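Local atomic coordinates of phosphatidylinositol-specific phospholipase C (Listeria monocytogenes, PDB entry 2PLC), a protein that is a bacterial member of the phosphatidylinositol-specific phospholipase C family, with an X domain of the TIM-barrel class. Residues A[238-252]-A[262-274]. Residues are numbered along the deposited sequence; the frame is centred on the assembly and turned at random.
Sequences EQFVLNLTSEKVRGL and KQTIKNIIKNNKF
Thr245 OG1 is gripped from three quarters: it takes a nearly straight bond from Asn271 ND2 (2.8 Å, 169°), accepts from a water that also donates to Asn267 O, and gives its own proton to Val241 O one helical turn back. Threonine suits this spot because one hydroxyl can serve its own helix and the neighbouring segment together. Asparagine is equally apt: the second N-H of Asn271 ND2 reaches Val249 O at 2.9 Å, both acceptors lie close to the amide plane, and OD1 bonds to Ser20 OG, fixing the rotation of this buried group. Val249 follows the Schellman motif that closes the helix, with Lys248, at positive phi, as its C' residue.

At the other end, Glu238's long, extended chain lets each carboxylate oxygen meet a different donor: Thr264 OG1 donates to OE1 (3.0 Å) from above the carboxylate plane, Asn267 ND2 weakly to OE2. Between, Leu242 CD1 rests on Asn267 CB at 3.6 Å, and Val241, short and branched, fits the buried space between Asn271 CB and Leu255.

The last turns of helix 226-246 (238-246) and helix 262-269 run side by side, these segments 25° from parallel, joined through strand 253-257, against whose Leu255 Ile268 also packs.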
ATOM      1  N   GLU A 238       4.244  -1.965  16.955  1.00 16.77           N
ATOM      2  CA  GLU A 238       3.434  -0.907  17.544  1.00 20.18           C
ATOM      3  C   GLU A 238       4.151  -0.226  18.715  1.00 24.78           C
ATOM      4  O   GLU A 238       4.121   1.000  18.837  1.00 28.26           O
ATOM      5  CB  GLU A 238       2.100  -1.470  18.011  1.00 22.20           C
ATOM      6  CG  GLU A 238       1.121  -0.415  18.482  1.00 25.96           C
ATOM      7  CD  GLU A 238      -0.189  -1.006  18.969  1.00 32.74           C
ATOM      8  OE1 GLU A 238      -0.474  -2.194  18.688  1.00 37.22           O
ATOM      9  OE2 GLU A 238      -0.940  -0.271  19.639  1.00 37.10           O
ATOM     10  N   GLN A 239       4.794  -1.025  19.564  1.00 26.74           N
ATOM     11  CA  GLN A 239       5.530  -0.506  20.718  1.00 30.26           C
ATOM     12  C   GLN A 239       6.766   0.266  20.288  1.00 31.69           C
ATOM     13  O   GLN A 239       7.158   1.239  20.932  1.00 30.64           O
ATOM     14  CB  GLN A 239       5.951  -1.643  21.633  1.00 35.89           C
ATOM     15  CG  GLN A 239       4.823  -2.224  22.441  1.00 51.97           C
ATOM     16  CD  GLN A 239       5.239  -3.481  23.165  1.00 63.52           C
ATOM     17  OE1 GLN A 239       6.381  -3.606  23.612  1.00 66.20           O
ATOM     18  NE2 GLN A 239       4.317  -4.435  23.270  1.00 69.25           N
ATOM     19  N   PHE A 240       7.386  -0.192  19.206  1.00 25.95           N
ATOM     20  CA  PHE A 240       8.572   0.444  18.663  1.00 20.46           C
ATOM     21  C   PHE A 240       8.223   1.841  18.150  1.00 27.14           C
ATOM     22  O   PHE A 240       8.966   2.794  18.383  1.00 30.50           O
ATOM     23  CB  PHE A 240       9.140  -0.408  17.535  1.00 24.19           C
ATOM     24  CG  PHE A 240      10.300   0.219  16.833  1.00 28.86           C
ATOM     25  CD1 PHE A 240      11.521   0.366  17.479  1.00 29.00           C
ATOM     26  CD2 PHE A 240      10.176   0.655  15.517  1.00 33.80           C
ATOM     27  CE1 PHE A 240      12.605   0.935  16.823  1.00 32.39           C
ATOM     28  CE2 PHE A 240      11.256   1.227  14.852  1.00 39.00           C
ATOM     29  CZ  PHE A 240      12.475   1.367  15.507  1.00 32.11           C
ATOM     30  N   VAL A 241       7.081   1.949  17.470  1.00 26.13           N
ATOM     31  CA  VAL A 241       6.607   3.214  16.923  1.00 23.07           C
ATOM     32  C   VAL A 241       6.227   4.168  18.055  1.00 26.85           C
ATOM     33  O   VAL A 241       6.493   5.364  17.980  1.00 30.99           O
ATOM     34  CB  VAL A 241       5.398   3.001  15.989  1.00 20.22           C
ATOM     35  CG1 VAL A 241       4.916   4.329  15.431  1.00 20.73           C
ATOM     36  CG2 VAL A 241       5.779   2.062  14.853  1.00 22.03           C
ATOM     37  N   LEU A 242       5.630   3.629  19.114  1.00 24.93           N
ATOM     38  CA  LEU A 242       5.235   4.434  20.273  1.00 30.05           C
ATOM     39  C   LEU A 242       6.455   5.063  20.953  1.00 30.56           C
ATOM     40  O   LEU A 242       6.418   6.223  21.369  1.00 32.78           O
ATOM     41  CB  LEU A 242       4.453   3.567  21.265  1.00 28.08           C
ATOM     42  CG  LEU A 242       2.931   3.743  21.313  1.00 27.47           C
ATOM     43  CD1 LEU A 242       2.404   4.230  19.981  1.00 29.59           C
ATOM     44  CD2 LEU A 242       2.266   2.441  21.730  1.00 20.25           C
ATOM     45  N   ASN A 243       7.539   4.298  21.035  1.00 32.90           N
ATOM     46  CA  ASN A 243       8.785   4.763  21.637  1.00 37.39           C
ATOM     47  C   ASN A 243       9.386   5.905  20.813  1.00 34.09           C
ATOM     48  O   ASN A 243       9.736   6.954  21.351  1.00 36.09           O
ATOM     49  CB  ASN A 243       9.786   3.605  21.711  1.00 46.13           C
ATOM     50  CG  ASN A 243      11.098   4.004  22.360  1.00 59.56           C
ATOM     51  OD1 ASN A 243      12.174   3.586  21.922  1.00 65.09           O
ATOM     52  ND2 ASN A 243      11.018   4.818  23.410  1.00 68.15           N
ATOM     53  N   LEU A 244       9.509   5.672  19.509  1.00 31.91           N
ATOM     54  CA  LEU A 244      10.059   6.643  18.568  1.00 30.76           C
ATOM     55  C   LEU A 244       9.265   7.947  18.534  1.00 31.69           C
ATOM     56  O   LEU A 244       9.805   8.997  18.201  1.00 34.65           O
ATOM     57  CB  LEU A 244      10.125   6.030  17.171  1.00 29.61           C
ATOM     58  CG  LEU A 244      11.504   5.624  16.651  1.00 34.41           C
ATOM     59  CD1 LEU A 244      12.326   4.914  17.720  1.00 37.94           C
ATOM     60  CD2 LEU A 244      11.326   4.751  15.428  1.00 35.15           C
ATOM     61  N   THR A 245       7.979   7.872  18.860  1.00 35.15           N
ATOM     62  CA  THR A 245       7.131   9.059  18.891  1.00 37.42           C
ATOM     63  C   THR A 245       7.511   9.888  20.126  1.00 44.49           C
ATOM     64  O   THR A 245       7.541  11.122  20.071  1.00 46.35           O
ATOM     65  CB  THR A 245       5.632   8.681  18.930  1.00 35.69           C
ATOM     66  OG1 THR A 245       5.295   7.938  17.750  1.00 26.33           O
ATOM     67  CG2 THR A 245       4.750   9.929  19.003  1.00 32.87           C
ATOM     68  N   SER A 246       7.826   9.199  21.224  1.00 46.53           N
ATOM     69  CA  SER A 246       8.235   9.846  22.474  1.00 46.69           C
ATOM     70  C   SER A 246       9.566  10.552  22.253  1.00 44.38           C
ATOM     71  O   SER A 246       9.815  11.623  22.802  1.00 51.96           O
ATOM     72  CB  SER A 246       8.407   8.810  23.590  1.00 45.02           C
ATOM     73  OG  SER A 246       7.187   8.158  23.888  1.00 55.68           O
ATOM     74  N   GLU A 247      10.417   9.929  21.443  1.00 34.82           N
ATOM     75  CA  GLU A 247      11.730  10.469  21.120  1.00 37.68           C
ATOM     76  C   GLU A 247      11.651  11.532  20.031  1.00 37.45           C
ATOM     77  O   GLU A 247      12.684  11.993  19.535  1.00 44.61           O
ATOM     78  CB  GLU A 247      12.670   9.344  20.671  1.00 42.75           C
ATOM     79  CG  GLU A 247      12.998   8.339  21.757  1.00 51.21           C
ATOM     80  CD  GLU A 247      13.608   8.991  22.984  1.00 61.20           C
ATOM     81  OE1 GLU A 247      14.759   9.476  22.902  1.00 58.63           O
ATOM     82  OE2 GLU A 247      12.926   9.024  24.030  1.00 65.98           O
ATOM     83  N   LYS A 248      10.429  11.914  19.664  1.00 35.67           N
ATOM     84  CA  LYS A 248      10.203  12.927  18.630  1.00 39.64           C
ATOM     85  C   LYS A 248      10.708  12.503  17.244  1.00 31.08           C
ATOM     86  O   LYS A 248      11.143  13.338  16.451  1.00 34.30           O
ATOM     87  CB  LYS A 248      10.850  14.263  19.032  1.00 46.09           C
ATOM     88  CG  LYS A 248       9.907  15.297  19.629  1.00 53.27           C
ATOM     89  CD  LYS A 248       9.405  14.911  21.004  1.00 61.57           C
ATOM     90  CE  LYS A 248       8.621  16.058  21.629  1.00 70.81           C
ATOM     91  NZ  LYS A 248       8.157  15.747  23.011  1.00 72.24           N
ATOM     92  N   VAL A 249      10.641  11.206  16.953  1.00 30.67           N
ATOM     93  CA  VAL A 249      11.084  10.684  15.664  1.00 26.97           C
ATOM     94  C   VAL A 249       9.889  10.363  14.765  1.00 29.57           C
ATOM     95  O   VAL A 249       9.109   9.453  15.060  1.00 29.87           O
ATOM     96  CB  VAL A 249      11.946   9.424  15.840  1.00 26.03           C
ATOM     97  CG1 VAL A 249      12.507   8.981  14.499  1.00 27.09           C
ATOM     98  CG2 VAL A 249      13.071   9.696  16.823  1.00 28.09           C
ATOM     99  N   ARG A 250       9.758  11.118  13.672  1.00 32.46           N
ATOM    100  CA  ARG A 250       8.666  10.957  12.710  1.00 32.17           C
ATOM    101  C   ARG A 250       9.135  10.487  11.330  1.00 33.67           C
ATOM    102  O   ARG A 250      10.331  10.302  11.092  1.00 36.97           O
ATOM    103  CB  ARG A 250       7.918  12.281  12.525  1.00 33.91           C
ATOM    104  CG  ARG A 250       7.140  12.784  13.721  1.00 42.33           C
ATOM    105  CD  ARG A 250       8.006  13.555  14.685  1.00 51.59           C
ATOM    106  NE  ARG A 250       7.258  14.636  15.321  1.00 64.99           N
ATOM    107  CZ  ARG A 250       6.723  14.576  16.538  1.00 72.07           C
ATOM    108  NH1 ARG A 250       6.845  13.481  17.278  1.00 73.66           N
ATOM    109  NH2 ARG A 250       6.061  15.619  17.018  1.00 79.64           N
ATOM    110  N   GLY A 251       8.171  10.321  10.422  1.00 32.29           N
ATOM    111  CA  GLY A 251       8.459   9.913   9.052  1.00 33.57           C
ATOM    112  C   GLY A 251       9.068   8.538   8.871  1.00 26.95           C
ATOM    113  O   GLY A 251      10.061   8.383   8.167  1.00 32.47           O
ATOM    114  N   LEU A 252       8.413   7.533   9.442  1.00 27.79           N
ATOM    115  CA  LEU A 252       8.886   6.157   9.383  1.00 19.04           C
ATOM    116  C   LEU A 252       8.582   5.434   8.074  1.00 16.59           C
ATOM    117  O   LEU A 252       8.960   4.279   7.898  1.00 20.55           O
ATOM    118  CB  LEU A 252       8.307   5.373  10.559  1.00 20.69           C
ATOM    119  CG  LEU A 252       8.493   6.000  11.944  1.00 16.42           C
ATOM    120  CD1 LEU A 252       7.858   5.110  12.993  1.00 25.16           C
ATOM    121  CD2 LEU A 252       9.968   6.222  12.243  1.00 13.19           C
ATOM    122  N   LYS A 262      -7.254  -1.932  14.658  1.00 27.60           N
ATOM    123  CA  LYS A 262      -7.638  -0.518  14.671  1.00 29.04           C
ATOM    124  C   LYS A 262      -6.682   0.311  15.528  1.00 25.13           C
ATOM    125  O   LYS A 262      -6.333   1.436  15.174  1.00 25.09           O
ATOM    126  CB  LYS A 262      -9.050  -0.364  15.241  1.00 34.05           C
ATOM    127  CG  LYS A 262     -10.143  -1.162  14.547  1.00 33.75           C
ATOM    128  CD  LYS A 262     -10.764  -0.398  13.392  1.00 44.36           C
ATOM    129  CE  LYS A 262     -12.076  -1.037  12.946  1.00 42.13           C
ATOM    130  NZ  LYS A 262     -13.123  -0.965  14.007  1.00 51.49           N
ATOM    131  N   GLN A 263      -6.278  -0.269  16.657  1.00 27.57           N
ATOM    132  CA  GLN A 263      -5.369   0.351  17.628  1.00 29.24           C
ATOM    133  C   GLN A 263      -3.997   0.639  17.022  1.00 29.71           C
ATOM    134  O   GLN A 263      -3.463   1.747  17.144  1.00 23.12           O
ATOM    135  CB  GLN A 263      -5.200  -0.595  18.824  1.00 45.24           C
ATOM    136  CG  GLN A 263      -4.272  -0.110  19.925  1.00 59.82           C
ATOM    137  CD  GLN A 263      -4.974   0.773  20.935  1.00 71.46           C
ATOM    138  OE1 GLN A 263      -5.425   1.874  20.608  1.00 76.04           O
ATOM    139  NE2 GLN A 263      -5.074   0.291  22.174  1.00 69.88           N
ATOM    140  N   THR A 264      -3.432  -0.382  16.383  1.00 23.93           N
ATOM    141  CA  THR A 264      -2.123  -0.289  15.753  1.00 25.18           C
ATOM    142  C   THR A 264      -2.116   0.767  14.652  1.00 22.55           C
ATOM    143  O   THR A 264      -1.159   1.526  14.520  1.00 27.86           O
ATOM    144  CB  THR A 264      -1.701  -1.643  15.147  1.00 23.43           C
ATOM    145  OG1 THR A 264      -1.917  -2.685  16.105  1.00 27.36           O
ATOM    146  CG2 THR A 264      -0.232  -1.623  14.767  1.00 23.63           C
ATOM    147  N   ILE A 265      -3.184   0.802  13.862  1.00 19.57           N
ATOM    148  CA  ILE A 265      -3.307   1.759  12.770  1.00 17.71           C
ATOM    149  C   ILE A 265      -3.316   3.193  13.307  1.00 22.75           C
ATOM    150  O   ILE A 265      -2.635   4.069  12.767  1.00 25.75           O
ATOM    151  CB  ILE A 265      -4.580   1.487  11.936  1.00 18.50           C
ATOM    152  CG1 ILE A 265      -4.505   0.087  11.318  1.00  9.06           C
ATOM    153  CG2 ILE A 265      -4.739   2.539  10.841  1.00 10.79           C
ATOM    154  CD1 ILE A 265      -5.819  -0.410  10.729  1.00 16.18           C
ATOM    155  N   LYS A 266      -4.058   3.418  14.390  1.00 23.64           N
ATOM    156  CA  LYS A 266      -4.143   4.743  14.999  1.00 29.93           C
ATOM    157  C   LYS A 266      -2.797   5.223  15.530  1.00 25.55           C
ATOM    158  O   LYS A 266      -2.426   6.379  15.346  1.00 33.45           O
ATOM    159  CB  LYS A 266      -5.159   4.756  16.148  1.00 35.67           C
ATOM    160  CG  LYS A 266      -6.614   4.862  15.724  1.00 44.91           C
ATOM    161  CD  LYS A 266      -7.512   5.043  16.939  1.00 53.12           C
ATOM    162  CE  LYS A 266      -8.976   5.182  16.552  1.00 59.45           C
ATOM    163  NZ  LYS A 266      -9.850   5.369  17.748  1.00 66.40           N
ATOM    164  N   ASN A 267      -2.076   4.333  16.203  1.00 23.61           N
ATOM    165  CA  ASN A 267      -0.780   4.682  16.766  1.00 24.42           C
ATOM    166  C   ASN A 267       0.269   5.009  15.718  1.00 22.92           C
ATOM    167  O   ASN A 267       1.164   5.816  15.966  1.00 22.19           O
ATOM    168  CB  ASN A 267      -0.298   3.588  17.720  1.00 28.98           C
ATOM    169  CG  ASN A 267      -1.054   3.602  19.032  1.00 28.21           C
ATOM    170  OD1 ASN A 267      -1.688   4.595  19.376  1.00 29.56           O
ATOM    171  ND2 ASN A 267      -0.985   2.506  19.774  1.00 28.11           N
ATOM    172  N   ILE A 268       0.161   4.391  14.545  1.00 19.54           N
ATOM    173  CA  ILE A 268       1.103   4.670  13.466  1.00 19.62           C
ATOM    174  C   ILE A 268       0.780   6.063  12.917  1.00 21.18           C
ATOM    175  O   ILE A 268       1.683   6.842  12.608  1.00 28.39           O
ATOM    176  CB  ILE A 268       1.022   3.610  12.345  1.00 17.43           C
ATOM    177  CG1 ILE A 268       1.497   2.260  12.877  1.00 13.73           C
ATOM    178  CG2 ILE A 268       1.872   4.027  11.151  1.00 17.66           C
ATOM    179  CD1 ILE A 268       1.415   1.139  11.867  1.00 17.21           C
ATOM    180  N   ILE A 269      -0.511   6.377  12.839  1.00 21.15           N
ATOM    181  CA  ILE A 269      -0.966   7.686  12.363  1.00 23.56           C
ATOM    182  C   ILE A 269      -0.498   8.779  13.334  1.00 26.44           C
ATOM    183  O   ILE A 269      -0.020   9.836  12.906  1.00 21.98           O
ATOM    184  CB  ILE A 269      -2.511   7.743  12.253  1.00 18.91           C
ATOM    185  CG1 ILE A 269      -3.000   6.834  11.126  1.00 19.70           C
ATOM    186  CG2 ILE A 269      -2.983   9.179  12.021  1.00 20.45           C
ATOM    187  CD1 ILE A 269      -4.512   6.670  11.089  1.00 20.12           C
ATOM    188  N   LYS A 270      -0.621   8.508  14.636  1.00 25.38           N
ATOM    189  CA  LYS A 270      -0.222   9.459  15.671  1.00 29.87           C
ATOM    190  C   LYS A 270       1.259   9.828  15.624  1.00 32.03           C
ATOM    191  O   LYS A 270       1.664  10.838  16.203  1.00 37.61           O
ATOM    192  CB  LYS A 270      -0.585   8.942  17.064  1.00 30.35           C
ATOM    193  CG  LYS A 270      -2.064   9.010  17.387  1.00 41.81           C
ATOM    194  CD  LYS A 270      -2.295   8.730  18.867  1.00 53.38           C
ATOM    195  CE  LYS A 270      -3.758   8.894  19.255  1.00 62.57           C
ATOM    196  NZ  LYS A 270      -3.960   8.831  20.734  1.00 66.41           N
ATOM    197  N   ASN A 271       2.066   9.019  14.938  1.00 28.77           N
ATOM    198  CA  ASN A 271       3.492   9.311  14.821  1.00 29.00           C
ATOM    199  C   ASN A 271       3.748  10.598  14.037  1.00 25.98           C
ATOM    200  O   ASN A 271       4.775  11.238  14.231  1.00 31.72           O
ATOM    201  CB  ASN A 271       4.249   8.149  14.171  1.00 22.86           C
ATOM    202  CG  ASN A 271       5.744   8.403  14.092  1.00 19.94           C
ATOM    203  OD1 ASN A 271       6.279   8.673  13.024  1.00 20.82           O
ATOM    204  ND2 ASN A 271       6.423   8.333  15.233  1.00 25.47           N
ATOM    205  N   ASN A 272       2.831  10.969  13.147  1.00 33.95           N
ATOM    206  CA  ASN A 272       2.978  12.192  12.356  1.00 31.19           C
ATOM    207  C   ASN A 272       2.658  13.409  13.223  1.00 35.72           C
ATOM    208  O   ASN A 272       1.848  13.315  14.147  1.00 31.28           O
ATOM    209  CB  ASN A 272       2.034  12.173  11.156  1.00 26.79           C
ATOM    210  CG  ASN A 272       2.193  10.937  10.307  1.00 28.41           C
ATOM    211  OD1 ASN A 272       3.168  10.797   9.572  1.00 21.00           O
ATOM    212  ND2 ASN A 272       1.225  10.030  10.396  1.00 28.38           N
ATOM    213  N   LYS A 273       3.282  14.549  12.924  1.00 40.15           N
ATOM    214  CA  LYS A 273       3.036  15.764  13.700  1.00 45.53           C
ATOM    215  C   LYS A 273       1.887  16.596  13.133  1.00 46.20           C
ATOM    216  O   LYS A 273       1.908  17.000  11.966  1.00 44.60           O
ATOM    217  CB  LYS A 273       4.299  16.631  13.807  1.00 47.53           C
ATOM    218  CG  LYS A 273       4.273  17.585  15.007  1.00 51.68           C
ATOM    219  CD  LYS A 273       4.537  19.046  14.638  1.00 60.91           C
ATOM    220  CE  LYS A 273       6.013  19.327  14.354  1.00 63.06           C
ATOM    221  NZ  LYS A 273       6.511  18.687  13.100  1.00 66.03           N
ATOM    222  N   PHE A 274       0.886  16.835  13.977  1.00 48.59           N
ATOM    223  CA  PHE A 274      -0.293  17.618  13.614  1.00 55.23           C
ATOM    224  C   PHE A 274      -0.270  18.962  14.356  1.00 58.91           C
ATOM    225  O   PHE A 274      -0.394  20.011  13.685  1.00 64.50           O
ATOM    226  CB  PHE A 274      -1.576  16.857  13.982  1.00 55.26           C
ATOM    227  CG  PHE A 274      -1.731  15.527  13.283  1.00 53.78           C
ATOM    228  CD1 PHE A 274      -1.116  14.384  13.785  1.00 50.18           C
ATOM    229  CD2 PHE A 274      -2.515  15.414  12.139  1.00 55.45           C
ATOM    230  CE1 PHE A 274      -1.280  13.153  13.158  1.00 46.55           C
ATOM    231  CE2 PHE A 274      -2.685  14.184  11.505  1.00 46.89           C
ATOM    232  CZ  PHE A 274      -2.066  13.055  12.016  1.00 45.94           C
TER
HETATM  233  O   HOH W   1       2.600   7.144  17.871  1.00 37.72           O
HETATM  234  O   HOH W   2       5.784  12.185  10.199  1.00 48.37           O